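Local coordinates for protein yersinopine dehydrogenase (Yersinia pestis, PDB 6C4M) that catalyses the NADPH-dependent reductive condensation of pyruvate with an amino-acid-derived intermediate, the last step in making the metallophore yersinopine, at residues Leu23-Leu28 with Arg107-Val112; Ala47-Tyr52 with Ser87-Asp92; Leu270-Tyr275 with Val384-Val389. All coordinates share one frame; numbering follows the deposited sequence.

Contact 1: Leu23-Leu28 with Arg107-Val112; sequences LPTLIL and RLILAV. With NAP (NADP nicotinamide-adenine-dinucleotide phosphate), chain B.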
# COMPACT_ATOMS: atom_id res chain seq x y z
N LEU A 23 -29.86 -33.99 -19.57
CA LEU A 23 -28.83 -34.99 -19.91
C LEU A 23 -28.19 -35.59 -18.66
O LEU A 23 -27.76 -34.85 -17.77
CB LEU A 23 -27.71 -34.38 -20.75
CG LEU A 23 -28.04 -33.73 -22.09
CD1 LEU A 23 -26.74 -33.36 -22.82
CD2 LEU A 23 -28.85 -34.62 -22.91
N PRO A 24 -28.06 -36.92 -18.56
CA PRO A 24 -27.32 -37.50 -17.44
C PRO A 24 -25.90 -36.95 -17.42
O PRO A 24 -25.20 -36.95 -18.44
CB PRO A 24 -27.34 -39.01 -17.72
CG PRO A 24 -27.82 -39.14 -19.15
CD PRO A 24 -28.66 -37.95 -19.42
N THR A 25 -25.50 -36.44 -16.27
CA THR A 25 -24.27 -35.68 -16.13
C THR A 25 -23.41 -36.30 -15.05
O THR A 25 -23.89 -36.55 -13.94
CB THR A 25 -24.55 -34.22 -15.80
OG1 THR A 25 -25.42 -33.69 -16.80
CG2 THR A 25 -23.25 -33.45 -15.80
N LEU A 26 -22.15 -36.57 -15.40
CA LEU A 26 -21.17 -37.13 -14.47
C LEU A 26 -20.15 -36.04 -14.13
O LEU A 26 -19.42 -35.57 -15.01
CB LEU A 26 -20.50 -38.37 -15.05
CG LEU A 26 -19.30 -38.90 -14.24
CD1 LEU A 26 -19.68 -39.10 -12.77
CD2 LEU A 26 -18.72 -40.20 -14.82
N ILE A 27 -20.13 -35.63 -12.87
CA ILE A 27 -19.18 -34.62 -12.39
C ILE A 27 -17.92 -35.31 -11.88
O ILE A 27 -17.97 -36.06 -10.89
CB ILE A 27 -19.80 -33.74 -11.29
CG1 ILE A 27 -21.08 -33.04 -11.80
CG2 ILE A 27 -18.78 -32.69 -10.76
CD1 ILE A 27 -21.80 -32.25 -10.77
N LEU A 28 -16.77 -35.03 -12.51
CA LEU A 28 -15.50 -35.66 -12.12
C LEU A 28 -14.75 -34.73 -11.17
O LEU A 28 -14.19 -33.70 -11.58
CB LEU A 28 -14.62 -35.99 -13.32
CG LEU A 28 -15.27 -36.94 -14.33
CD1 LEU A 28 -14.32 -37.12 -15.50
CD2 LEU A 28 -15.64 -38.32 -13.72
N ARG A 107 -22.82 -36.03 -20.52
CA ARG A 107 -22.02 -34.85 -20.23
C ARG A 107 -21.08 -35.21 -19.09
O ARG A 107 -21.52 -35.75 -18.06
CB ARG A 107 -22.93 -33.66 -19.88
CG ARG A 107 -22.21 -32.42 -19.46
CD ARG A 107 -23.19 -31.40 -18.91
NE ARG A 107 -24.13 -30.90 -19.90
CZ ARG A 107 -25.46 -30.94 -19.77
NH1 ARG A 107 -26.02 -31.48 -18.69
NH2 ARG A 107 -26.23 -30.41 -20.70
N LEU A 108 -19.79 -34.98 -19.32
CA LEU A 108 -18.79 -35.00 -18.26
C LEU A 108 -18.37 -33.57 -17.95
O LEU A 108 -18.13 -32.76 -18.86
CB LEU A 108 -17.56 -35.80 -18.65
CG LEU A 108 -17.76 -37.24 -19.11
CD1 LEU A 108 -16.39 -37.86 -19.35
CD2 LEU A 108 -18.58 -38.02 -18.09
N ILE A 109 -18.29 -33.25 -16.66
CA ILE A 109 -17.78 -31.95 -16.22
C ILE A 109 -16.52 -32.21 -15.41
O ILE A 109 -16.55 -32.94 -14.40
CB ILE A 109 -18.82 -31.15 -15.42
CG1 ILE A 109 -20.12 -31.00 -16.25
CG2 ILE A 109 -18.21 -29.79 -15.04
CD1 ILE A 109 -21.26 -30.27 -15.57
N LEU A 110 -15.39 -31.65 -15.86
CA LEU A 110 -14.12 -31.80 -15.13
C LEU A 110 -14.06 -30.71 -14.09
O LEU A 110 -13.87 -29.54 -14.41
CB LEU A 110 -12.92 -31.74 -16.07
CG LEU A 110 -12.67 -33.08 -16.76
CD1 LEU A 110 -11.62 -32.96 -17.85
CD2 LEU A 110 -12.17 -34.07 -15.76
N ALA A 111 -14.31 -31.10 -12.85
CA ALA A 111 -14.21 -30.24 -11.69
C ALA A 111 -12.96 -30.52 -10.86
O ALA A 111 -12.91 -30.11 -9.70
CB ALA A 111 -15.44 -30.39 -10.79
N VAL A 112 -11.98 -31.21 -11.43
CA VAL A 112 -10.66 -31.35 -10.81
C VAL A 112 -9.83 -30.16 -11.30
O VAL A 112 -10.24 -29.50 -12.28
CB VAL A 112 -9.97 -32.67 -11.18
CG1 VAL A 112 -10.71 -33.90 -10.61
CG2 VAL A 112 -9.76 -32.75 -12.69
PA NAP B . -10.39 -28.74 -5.38
O1A NAP B . -9.88 -27.98 -6.54
O2A NAP B . -9.56 -28.48 -4.10
O5B NAP B . -10.37 -30.33 -5.78
C5B NAP B . -11.41 -30.74 -6.70
C4B NAP B . -11.27 -32.26 -6.91
O4B NAP B . -9.84 -32.49 -7.49
C3B NAP B . -11.34 -32.91 -5.81
O3B NAP B . -12.00 -34.20 -6.00
C2B NAP B . -9.78 -33.21 -5.38
O2B NAP B . -9.71 -34.42 -4.55
C1B NAP B . -9.14 -33.40 -6.48
N9A NAP B . -7.82 -32.80 -6.31
C8A NAP B . -7.35 -31.63 -5.85
N7A NAP B . -6.01 -31.72 -5.95
C5A NAP B . -5.70 -32.95 -6.47
C6A NAP B . -4.45 -33.45 -6.75
N6A NAP B . -3.08 -32.98 -6.61
N1A NAP B . -4.35 -34.69 -7.27
C2A NAP B . -5.48 -35.43 -7.53
N3A NAP B . -6.72 -34.92 -7.25
C4A NAP B . -6.81 -33.65 -6.71
O3 NAP B . -11.95 -28.25 -5.12
PN NAP B . -12.81 -27.04 -5.77
O1N NAP B . -14.18 -27.56 -5.84
O2N NAP B . -12.66 -25.85 -4.80
O5D NAP B . -12.27 -26.51 -7.26
C5D NAP B . -12.87 -27.00 -8.49
C4D NAP B . -12.16 -26.27 -9.65
O4D NAP B . -12.42 -24.70 -9.54
C3D NAP B . -10.84 -26.40 -9.63
O3D NAP B . -10.40 -26.26 -11.07
C2D NAP B . -10.28 -25.18 -8.90
O2D NAP B . -9.08 -24.86 -9.43
C1D NAP B . -11.29 -24.09 -9.31
N1N NAP B . -11.54 -23.04 -8.29
C2N NAP B . -12.47 -23.18 -7.32
C3N NAP B . -12.67 -22.12 -6.40
C7N NAP B . -13.72 -22.24 -5.28
O7N NAP B . -14.23 -21.29 -4.82
N7N NAP B . -14.04 -23.56 -4.81
C4N NAP B . -11.92 -20.98 -6.48
C5N NAP B . -10.99 -20.85 -7.44
C6N NAP B . -10.80 -21.88 -8.36
P2B NAP B . -9.96 -34.32 -2.87
O1X NAP B . -8.66 -33.86 -2.26
O2X NAP B . -11.03 -33.33 -2.57
O3X NAP B . -10.28 -35.70 -2.35

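Contact 2: Ala47-Tyr52 with Ser87-Asp92; sequences ARLGLY and SSVTID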
# COMPACT_ATOMS: atom_id res chain seq x y z
N ALA A 47 -32.13 -34.02 -14.20
CA ALA A 47 -31.07 -34.79 -14.83
C ALA A 47 -30.49 -35.78 -13.83
O ALA A 47 -30.37 -35.48 -12.64
CB ALA A 47 -29.99 -33.85 -15.37
N ARG A 48 -30.15 -36.97 -14.31
CA ARG A 48 -29.44 -37.90 -13.45
C ARG A 48 -28.04 -37.36 -13.21
O ARG A 48 -27.40 -36.83 -14.12
CB ARG A 48 -29.39 -39.29 -14.09
CG ARG A 48 -28.89 -40.37 -13.13
CD ARG A 48 -29.16 -41.77 -13.63
NE ARG A 48 -28.27 -42.10 -14.74
CZ ARG A 48 -27.24 -42.94 -14.68
NH1 ARG A 48 -26.93 -43.58 -13.55
NH2 ARG A 48 -26.51 -43.13 -15.77
N LEU A 49 -27.59 -37.43 -11.96
CA LEU A 49 -26.32 -36.84 -11.57
C LEU A 49 -25.38 -37.90 -11.02
O LEU A 49 -25.72 -38.62 -10.08
CB LEU A 49 -26.52 -35.74 -10.52
CG LEU A 49 -27.06 -34.41 -11.04
CD1 LEU A 49 -27.24 -33.43 -9.87
CD2 LEU A 49 -26.13 -33.82 -12.08
N GLY A 50 -24.20 -38.00 -11.63
CA GLY A 50 -23.12 -38.82 -11.10
C GLY A 50 -22.00 -37.97 -10.53
O GLY A 50 -21.87 -36.79 -10.88
N LEU A 51 -21.19 -38.56 -9.66
CA LEU A 51 -20.12 -37.85 -8.97
C LEU A 51 -18.94 -38.78 -8.82
O LEU A 51 -19.13 -39.93 -8.44
CB LEU A 51 -20.59 -37.35 -7.60
CG LEU A 51 -19.68 -36.41 -6.83
CD1 LEU A 51 -19.43 -35.15 -7.63
CD2 LEU A 51 -20.30 -36.06 -5.49
N TYR A 52 -17.74 -38.29 -9.13
CA TYR A 52 -16.49 -39.03 -8.93
C TYR A 52 -15.61 -38.25 -7.96
O TYR A 52 -15.55 -37.02 -8.01
CB TYR A 52 -15.72 -39.24 -10.23
CG TYR A 52 -14.24 -39.54 -10.00
CD1 TYR A 52 -13.81 -40.84 -9.70
CD2 TYR A 52 -13.30 -38.54 -10.07
CE1 TYR A 52 -12.46 -41.12 -9.47
CE2 TYR A 52 -11.96 -38.80 -9.83
CZ TYR A 52 -11.55 -40.09 -9.55
OH TYR A 52 -10.24 -40.34 -9.31
N SER A 87 -30.10 -25.34 0.05
CA SER A 87 -30.50 -26.28 -0.99
C SER A 87 -29.87 -27.63 -0.71
O SER A 87 -28.86 -27.75 -0.01
CB SER A 87 -30.07 -25.82 -2.38
OG SER A 87 -30.48 -24.50 -2.65
N SER A 88 -30.49 -28.65 -1.30
CA SER A 88 -30.02 -30.02 -1.24
C SER A 88 -30.17 -30.63 -2.62
O SER A 88 -31.08 -30.27 -3.37
CB SER A 88 -30.83 -30.84 -0.24
OG SER A 88 -32.17 -30.95 -0.68
N VAL A 89 -29.28 -31.56 -2.95
CA VAL A 89 -29.31 -32.20 -4.27
C VAL A 89 -28.93 -33.66 -4.13
O VAL A 89 -28.00 -34.02 -3.39
CB VAL A 89 -28.37 -31.48 -5.26
CG1 VAL A 89 -26.93 -31.51 -4.77
CG2 VAL A 89 -28.50 -32.10 -6.63
N THR A 90 -29.65 -34.51 -4.84
CA THR A 90 -29.45 -35.94 -4.75
C THR A 90 -28.40 -36.39 -5.77
O THR A 90 -28.35 -35.88 -6.89
CB THR A 90 -30.77 -36.67 -4.98
OG1 THR A 90 -31.54 -36.59 -3.77
CG2 THR A 90 -30.54 -38.13 -5.34
N ILE A 91 -27.55 -37.32 -5.35
CA ILE A 91 -26.55 -37.92 -6.23
C ILE A 91 -27.03 -39.33 -6.55
O ILE A 91 -27.29 -40.13 -5.64
CB ILE A 91 -25.15 -37.92 -5.60
CG1 ILE A 91 -24.68 -36.50 -5.27
CG2 ILE A 91 -24.16 -38.60 -6.54
CD1 ILE A 91 -24.42 -35.59 -6.47
N ASP A 92 -27.16 -39.65 -7.83
CA ASP A 92 -27.70 -40.93 -8.26
C ASP A 92 -26.64 -41.99 -8.41
O ASP A 92 -26.95 -43.18 -8.35
CB ASP A 92 -28.45 -40.75 -9.59
CG ASP A 92 -29.58 -39.73 -9.47
OD1 ASP A 92 -30.61 -40.08 -8.85
OD2 ASP A 92 -29.40 -38.58 -9.95

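Contact 3: Leu270-Tyr275 with Val384-Val389; sequences LQALFY and VKVATV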
# COMPACT_ATOMS: atom_id res chain seq x y z
N LEU A 270 8.49 -18.38 -1.58
CA LEU A 270 9.11 -19.71 -1.63
C LEU A 270 9.79 -20.05 -0.31
O LEU A 270 9.77 -21.20 0.14
CB LEU A 270 10.11 -19.78 -2.78
CG LEU A 270 9.55 -19.62 -4.19
CD1 LEU A 270 10.69 -19.64 -5.20
CD2 LEU A 270 8.61 -20.72 -4.50
N GLN A 271 10.42 -19.06 0.34
CA GLN A 271 11.05 -19.32 1.63
C GLN A 271 10.03 -19.70 2.70
O GLN A 271 10.26 -20.63 3.48
CB GLN A 271 11.86 -18.10 2.09
CG GLN A 271 12.69 -18.34 3.35
CD GLN A 271 13.66 -17.21 3.63
OE1 GLN A 271 14.53 -16.90 2.80
NE2 GLN A 271 13.49 -16.55 4.75
N ALA A 272 8.88 -19.00 2.74
CA ALA A 272 7.82 -19.36 3.67
C ALA A 272 7.28 -20.75 3.36
O ALA A 272 6.95 -21.53 4.26
CB ALA A 272 6.69 -18.34 3.60
N LEU A 273 7.20 -21.07 2.09
CA LEU A 273 6.64 -22.34 1.66
C LEU A 273 7.53 -23.50 2.10
O LEU A 273 7.04 -24.52 2.60
CB LEU A 273 6.49 -22.33 0.15
CG LEU A 273 6.37 -23.67 -0.56
CD1 LEU A 273 5.03 -24.29 -0.17
CD2 LEU A 273 6.48 -23.45 -2.05
N PHE A 274 8.84 -23.35 1.92
CA PHE A 274 9.77 -24.45 2.12
C PHE A 274 10.42 -24.49 3.49
O PHE A 274 11.12 -25.47 3.79
CB PHE A 274 10.86 -24.41 1.05
CG PHE A 274 10.40 -24.88 -0.31
CD1 PHE A 274 9.94 -26.19 -0.50
CD2 PHE A 274 10.46 -24.03 -1.39
CE1 PHE A 274 9.52 -26.63 -1.77
CE2 PHE A 274 10.06 -24.44 -2.64
CZ PHE A 274 9.59 -25.77 -2.85
N TYR A 275 10.23 -23.45 4.32
CA TYR A 275 10.70 -23.41 5.71
C TYR A 275 9.46 -23.28 6.60
O TYR A 275 9.15 -22.19 7.10
CB TYR A 275 11.66 -22.24 5.94
CG TYR A 275 13.00 -22.44 5.30
CD1 TYR A 275 13.22 -22.08 3.98
CD2 TYR A 275 14.06 -23.04 6.01
CE1 TYR A 275 14.47 -22.27 3.38
CE2 TYR A 275 15.29 -23.26 5.40
CZ TYR A 275 15.50 -22.85 4.10
OH TYR A 275 16.71 -23.05 3.50
N VAL A 384 -5.63 -14.23 2.97
CA VAL A 384 -5.07 -15.37 2.26
C VAL A 384 -3.64 -15.60 2.75
O VAL A 384 -2.73 -14.80 2.47
CB VAL A 384 -5.12 -15.17 0.74
CG1 VAL A 384 -4.56 -16.40 0.02
CG2 VAL A 384 -6.54 -14.91 0.27
N LYS A 385 -3.44 -16.69 3.50
CA LYS A 385 -2.14 -17.14 3.98
C LYS A 385 -1.37 -17.89 2.91
O LYS A 385 -1.94 -18.61 2.08
CB LYS A 385 -2.29 -18.08 5.17
CG LYS A 385 -2.78 -17.46 6.44
CD LYS A 385 -1.80 -17.69 7.58
CE LYS A 385 -1.82 -19.13 8.10
NZ LYS A 385 -0.58 -19.48 8.90
N VAL A 386 -0.05 -17.81 2.99
CA VAL A 386 0.81 -18.67 2.18
C VAL A 386 0.90 -20.03 2.85
O VAL A 386 1.39 -20.15 3.97
CB VAL A 386 2.20 -18.06 2.00
CG1 VAL A 386 3.18 -19.11 1.35
CG2 VAL A 386 2.07 -16.81 1.17
N ALA A 387 0.41 -21.06 2.16
CA ALA A 387 0.47 -22.42 2.68
C ALA A 387 1.90 -22.96 2.53
O ALA A 387 2.63 -22.58 1.61
CB ALA A 387 -0.53 -23.32 1.94
N THR A 388 2.28 -23.85 3.44
CA THR A 388 3.62 -24.42 3.47
C THR A 388 3.60 -25.88 3.03
O THR A 388 2.56 -26.54 2.98
CB THR A 388 4.22 -24.33 4.88
OG1 THR A 388 3.54 -25.24 5.77
CG2 THR A 388 4.12 -22.93 5.45
N VAL A 389 4.80 -26.39 2.74
CA VAL A 389 4.97 -27.83 2.57
C VAL A 389 4.42 -28.53 3.80
O VAL A 389 4.44 -27.97 4.91
CB VAL A 389 6.43 -28.23 2.34
CG1 VAL A 389 6.92 -27.72 1.00
CG2 VAL A 389 7.33 -27.71 3.50

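Contact 1: Leu23-Leu28 with Arg107-Val112
A buried arginine, R107, sets this largely hydrophobic strand pair apart, since its guanidinium is bound by T25 on the adjacent strand. T25 OG1 works in relay: it gives its proton to L23 O at 2.8 Å and accepts R107 NH1 at 3.0 Å. That second bond is bent, 136° at the hydrogen, with OG1 tilted 21° from the guanidinium plane. L23 closes over one face of the same group, its CD1 lying 3.7 Å from R107 NH2. R107 runs extended as far as CD, which rests 3.7 Å from T25 CG2, and a bend at chi3 (-65°) then swings NE out of line. The charge has its main partner elsewhere: NH2 forms a salt bridge with E226 and a hydrogen bond with H20 O, while W229 supplies a cation-pi contact.

The two strands, 25-28 and 107-110, are parallel neighbours at the heart of a Rossmann-type nucleotide-binding sheet, where the first strand leads into the turn A30-A33 that binds NADP. Main-chain bonds alternate between them, from R107 N to P24 O through to A111 N to L28 O. T25, I27, R107 and I109 share one face, and helix 32-44 packs on I27 and I109. On the other face, L26 and L108 lie side by side and point the same way, with L26 CB 3.6 Å from L108 CD2. Farther along, L28 meets L110 at a slant, CD1 to CD2 at 3.7 Å. Beyond the strand end, the second segment reaches the cofactor: A111 O comes within 3.3 Å of NADP C5D, V112 CG1 sits 3.5 Å from O4B of the adenine-side ribose, and V112 O receives a weak bond from O3D of the nicotinamide-side ribose.

Contact 2: Ala47-Tyr52 with Ser87-Asp92
D92 carries its CG beside its own backbone N, anti to the carbonyl carbon (chi1 -59°), and the turn of the carboxylate about chi2 (-73°, measured to OD1) leaves OD2 directed to L49 N across the contact. L49 N donates to D92 OD2 over 2.9 Å, almost straight at 170°, and OD2 accepts through its anti lone pair, away from the other carboxylate oxygen. In return D92 N donates to L49 O, also at 2.9 Å. L49 is therefore gripped through both its amide N-H and its carbonyl by one residue, whose main chain and side chain each supply one bond.

R48 adds no charge pair here, although the signs would suit. Its NE stays 6.1 Å from D92 OD2, and its aliphatic part makes the contact instead, with CG 3.6 Å from D92 CB. The guanidinium turns to D104 in a salt bridge and to W105 in a cation-pi contact. The remaining touches are mostly apolar. L49 extends its CD1 to V89 CG2, 3.7 Å away, the two side chains crossing at about a right angle. The same CD1 passes 4.0 Å from T90 O. Deeper along the strand, L51 CB rests 3.9 Å from I91 CG2.

The touching parts run roughly at right angles to each other. Strand 87-90 is paired antiparallel with strand 71-76, and after D92 the chain enters strand 93-95, which runs parallel to 49-52 and bonds to L51 through C93 and I95. The two hydrogen bonds at L49 thus precede that pairing. Strand 49-52 also borders strand 25-28 and runs directly into N53-K58, a stretch that binds NADP, in keeping with the second strand of a Rossmann-type dinucleotide-binding fold.

Contact 3: Leu270-Tyr275 with Val384-Val389
L273 O, in the last turn of helix 267-274, accepts V389 N at 2.9 Å in a nearly straight bond, 175° at the hydrogen, with the donor tilted 16° from the carbonyl plane. Carbonyls in the last turn of a helix lack the amides of a following turn, and here an N-H of the loop supplies L273 O with a partner. This is the one hydrogen bond between helix and loop, and the side chains close around it. Both V389 methyls lie against L273 O, CG2 at 3.3 Å, and CG1 also reaches F274 CD1 at 3.7 Å. The approach to the ring is oblique, with the two side chains crossing at about a right angle.

L273 directs CG anti to its backbone N (chi1 160°), and its two methyls then divide the work. CD1 turns to the loop, 3.4 Å from A387 O and 4.1 Å from V389 CG1. CD2 remains with the helix and sits over one face of the F274 ring, 3.8 Å above its plane and offset toward the rim. The loop thus meets a leucine and a phenylalanine that are already packed against each other. T388 places CG2 3.4 Å from A272 O, so the methyl rather than the hydroxyl meets this second helix carbonyl. A272 CB then touches V386 CG1 more loosely, at 4.2 Å.

Y275 is the first residue to leave helical geometry, and the loop packs on the last turn before it. F274 packs on A437, L438 and F441 of helix 425-445, and V389 also touches F441. P400 touches L273 and A387. Upstream, V386 is tied by its backbone to Q281, and beyond V389 the chain enters strand 390-391, which pairs antiparallel with strand 397-398.

Overall arrangement
Contacts 1 and 2 belong to one sheet: strands 25-28 and 49-52 are neighbours, T25 O probably bonding to G50 N, and along the chain contact 2 is nested within the loop closed by contact 1. Contact 1 is the buried one, in the core of the sheet, with regular parallel pairing and an enclosed arginine. Contact 2, partly buried, joins its segments by one backbone and one carboxylate bond, just ahead of the pairing with 93-95. Contact 3 stands apart, its centre about 33 Å from that of contact 1 and on the opposite side of the chain's centre. Also partly buried, it joins a helix end to a loop by one backbone bond and apolar side chains.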